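Local coordinates for aminoglycoside 3'-phosphotransferase AphA1-IAB (Acinetobacter baumannii, PDB 4FEU) that phosphorylates kanamycin and related aminoglycosides at the 3'-hydroxyl with ATP as phosphate donor, and so confers resistance to these antibiotics, at the 2,6-dihydroanthra/1,9-cd/pyrazol-6-one site. Numbering follows the deposited sequence.

The 2,6-dihydroanthra/1,9-cd/pyrazol-6-one site. Residues 54, 83, 99-102, 206, 216. With 537 (2,6-dihydroanthra/1,9-cd/pyrazol-6-one), chain B.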
ATOM      1  N   PHE A  54      -5.748   7.185 -14.562  1.00 33.70           N
ATOM      2  CA  PHE A  54      -4.712   6.164 -14.523  1.00 33.58           C
ATOM      3  C   PHE A  54      -5.272   4.895 -15.105  1.00 38.10           C
ATOM      4  O   PHE A  54      -6.434   4.576 -14.875  1.00 37.37           O
ATOM      5  CB  PHE A  54      -4.145   5.926 -13.107  1.00 34.36           C
ATOM      6  CG  PHE A  54      -3.135   6.962 -12.675  1.00 35.73           C
ATOM      7  CD1 PHE A  54      -1.812   6.874 -13.077  1.00 39.27           C
ATOM      8  CD2 PHE A  54      -3.517   8.049 -11.896  1.00 37.50           C
ATOM      9  CE1 PHE A  54      -0.877   7.849 -12.688  1.00 40.81           C
ATOM     10  CE2 PHE A  54      -2.583   9.020 -11.509  1.00 40.11           C
ATOM     11  CZ  PHE A  54      -1.269   8.914 -11.905  1.00 38.43           C
ATOM     12  N   PRO A  83      -9.481   6.350  -5.542  1.00 42.45           N
ATOM     13  CA  PRO A  83      -9.758   6.616  -6.969  1.00 42.31           C
ATOM     14  C   PRO A  83     -11.034   5.858  -7.390  1.00 46.10           C
ATOM     15  O   PRO A  83     -11.255   4.734  -6.913  1.00 44.23           O
ATOM     16  CB  PRO A  83      -8.517   6.052  -7.676  1.00 43.41           C
ATOM     17  CG  PRO A  83      -7.428   6.025  -6.612  1.00 47.51           C
ATOM     18  CD  PRO A  83      -8.202   5.619  -5.375  1.00 43.19           C
ATOM     19  N   THR A  99      -9.061   4.292 -13.825  1.00 35.39           N
ATOM     20  CA  THR A  99      -9.540   5.003 -12.639  1.00 34.85           C
ATOM     21  C   THR A  99      -9.259   6.479 -12.735  1.00 40.79           C
ATOM     22  O   THR A  99      -8.421   6.878 -13.526  1.00 42.63           O
ATOM     23  CB  THR A  99      -8.854   4.443 -11.347  1.00 39.30           C
ATOM     24  OG1 THR A  99      -7.456   4.737 -11.384  1.00 37.18           O
ATOM     25  CG2 THR A  99      -9.099   2.937 -11.118  1.00 30.08           C
ATOM     26  N   THR A 100      -9.907   7.294 -11.899  1.00 37.58           N
ATOM     27  CA  THR A 100      -9.600   8.718 -11.836  1.00 38.66           C
ATOM     28  C   THR A 100      -8.365   8.883 -10.918  1.00 45.19           C
ATOM     29  O   THR A 100      -8.108   8.025 -10.080  1.00 44.25           O
ATOM     30  CB  THR A 100     -10.749   9.489 -11.208  1.00 45.66           C
ATOM     31  OG1 THR A 100     -10.912   9.041  -9.855  1.00 50.70           O
ATOM     32  CG2 THR A 100     -12.033   9.396 -12.014  1.00 41.25           C
ATOM     33  N   ALA A 101      -7.620   9.985 -11.059  1.00 43.31           N
ATOM     34  CA  ALA A 101      -6.490  10.244 -10.191  1.00 42.77           C
ATOM     35  C   ALA A 101      -6.937  10.993  -8.931  1.00 46.53           C
ATOM     36  O   ALA A 101      -7.931  11.718  -8.950  1.00 47.88           O
ATOM     37  CB  ALA A 101      -5.471  11.078 -10.933  1.00 44.92           C
ATOM     38  N   ILE A 102      -6.177  10.844  -7.846  1.00 41.81           N
ATOM     39  CA  ILE A 102      -6.384  11.593  -6.618  1.00 41.16           C
ATOM     40  C   ILE A 102      -5.448  12.786  -6.774  1.00 45.58           C
ATOM     41  O   ILE A 102      -4.243  12.590  -6.947  1.00 44.99           O
ATOM     42  CB  ILE A 102      -6.102  10.785  -5.327  1.00 43.40           C
ATOM     43  CG1 ILE A 102      -7.094   9.602  -5.169  1.00 42.79           C
ATOM     44  CG2 ILE A 102      -6.181  11.729  -4.109  1.00 45.40           C
ATOM     45  CD1 ILE A 102      -6.887   8.774  -3.840  1.00 51.92           C
ATOM     46  N   ILE A 206      -2.004  10.281  -0.432  1.00 34.95           N
ATOM     47  CA  ILE A 206      -2.075  11.491  -1.240  1.00 34.90           C
ATOM     48  C   ILE A 206      -2.510  12.740  -0.488  1.00 40.30           C
ATOM     49  O   ILE A 206      -3.574  12.764   0.134  1.00 40.73           O
ATOM     50  CB  ILE A 206      -2.893  11.234  -2.563  1.00 37.11           C
ATOM     51  CG1 ILE A 206      -2.577   9.851  -3.183  1.00 36.35           C
ATOM     52  CG2 ILE A 206      -2.674  12.372  -3.604  1.00 38.80           C
ATOM     53  CD1 ILE A 206      -1.004   9.570  -3.585  1.00 43.23           C
ATOM     54  N   ILE A 216      -4.105   5.140  -2.444  1.00 32.44           N
ATOM     55  CA  ILE A 216      -4.016   4.367  -3.669  1.00 32.64           C
ATOM     56  C   ILE A 216      -3.339   3.034  -3.341  1.00 38.30           C
ATOM     57  O   ILE A 216      -2.897   2.845  -2.204  1.00 38.04           O
ATOM     58  CB  ILE A 216      -3.252   5.200  -4.759  1.00 36.17           C
ATOM     59  CG1 ILE A 216      -1.800   5.555  -4.326  1.00 35.95           C
ATOM     60  CG2 ILE A 216      -4.046   6.472  -5.144  1.00 36.59           C
ATOM     61  CD1 ILE A 216      -0.823   5.965  -5.464  1.00 38.59           C
TER
HETATM   62  C1  537 B 302      -5.012   5.582  -9.393  1.00 34.57           C
HETATM   63  C2  537 B 302      -4.641   6.802  -8.829  1.00 83.60           C
HETATM   64  C3  537 B 302      -3.289   7.093  -8.668  1.00 40.44           C
HETATM   65  C4  537 B 302      -2.313   6.171  -9.126  1.00 61.84           C
HETATM   66  C5  537 B 302      -2.698   4.921  -9.625  1.00 32.68           C
HETATM   67  C6  537 B 302      -4.052   4.637  -9.771  1.00 38.95           C
HETATM   68  C11 537 B 302      -1.530   8.561  -8.056  1.00 44.50           C
HETATM   69  C12 537 B 302      -1.330   9.817  -7.545  1.00 60.25           C
HETATM   70  C13 537 B 302      -0.009  10.241  -7.338  1.00 49.27           C
HETATM   71  C14 537 B 302       1.031   9.366  -7.700  1.00 62.53           C
HETATM   72  C15 537 B 302       0.774   8.088  -8.243  1.00 40.68           C
HETATM   73  C16 537 B 302      -0.542   7.695  -8.484  1.00300.00           C
HETATM   74  C20 537 B 302      -0.942   6.477  -9.058  1.00 34.73           C
HETATM   75  C21 537 B 302      -2.879   8.326  -8.139  1.00 61.15           C
HETATM   76  O22 537 B 302      -0.119   5.629  -9.415  1.00 55.39           O
HETATM   77  N23 537 B 302      -3.436   9.451  -7.668  1.00 66.48           N
HETATM   78  N24 537 B 302      -2.566  10.302  -7.355  1.00 44.37           N
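The fused, flat ring system of the anthrapyrazolone 537 (SP600125) lies sandwiched between an aromatic ring and aliphatic branches. On one face the ring of Phe54, from strand 53-59, stacks nearly parallel on the central ring C3-C4-C11-C16-C20-C21, with 13° between the planes, and it also overlaps the outer ring C1 to C6; its CD2 comes 3.4 Å from C3 of 537. CG of Phe54 is anti to its carbonyl carbon (chi1 -79°), which swings the phenyl over the ligand and sets C4 of 537 above its centre. The opposite face belongs mainly to Ile216. Its CG1 takes the crowded position between backbone N and carbonyl carbon (chi1 61°), and an extended second torsion then carries CD1 tip-first over the central and C11-C16 rings, a CH-pi contact 3.5 Å from C16 of 537. CG2 rests on the same face, over C3 and C21 of 537. Pro83 adds CG against the outer ring, 3.6 Å from C2 of 537; Ile206 CD1 makes a looser contact with the other outer ring, at C13. At the rim of the first outer ring, Thr99 OG1 touches C1 of 537 at 3.3 Å.

The pyrazole edge is held by backbone rather than side chain. The backbone N of Ile102 donates to N23 of 537 (3.1 Å). In return N24 of 537 donates to the carbonyl O of Ile102 (2.9 Å), in the carbonyl plane on a lone pair. This pair of bonds fixes the inhibitor's rotation within the slot, and the protein buries most of its surface.

Such hinge-like backbone pairing and apolar sandwiching are typical of adenine pockets in kinase-fold enzymes. The centre of the site lies about 14 Å from Asp199, the catalytic base. The pocket thus probably holds the adenine of ATP, the phosphate donor, so that its phosphates can reach toward the aminoglycoside.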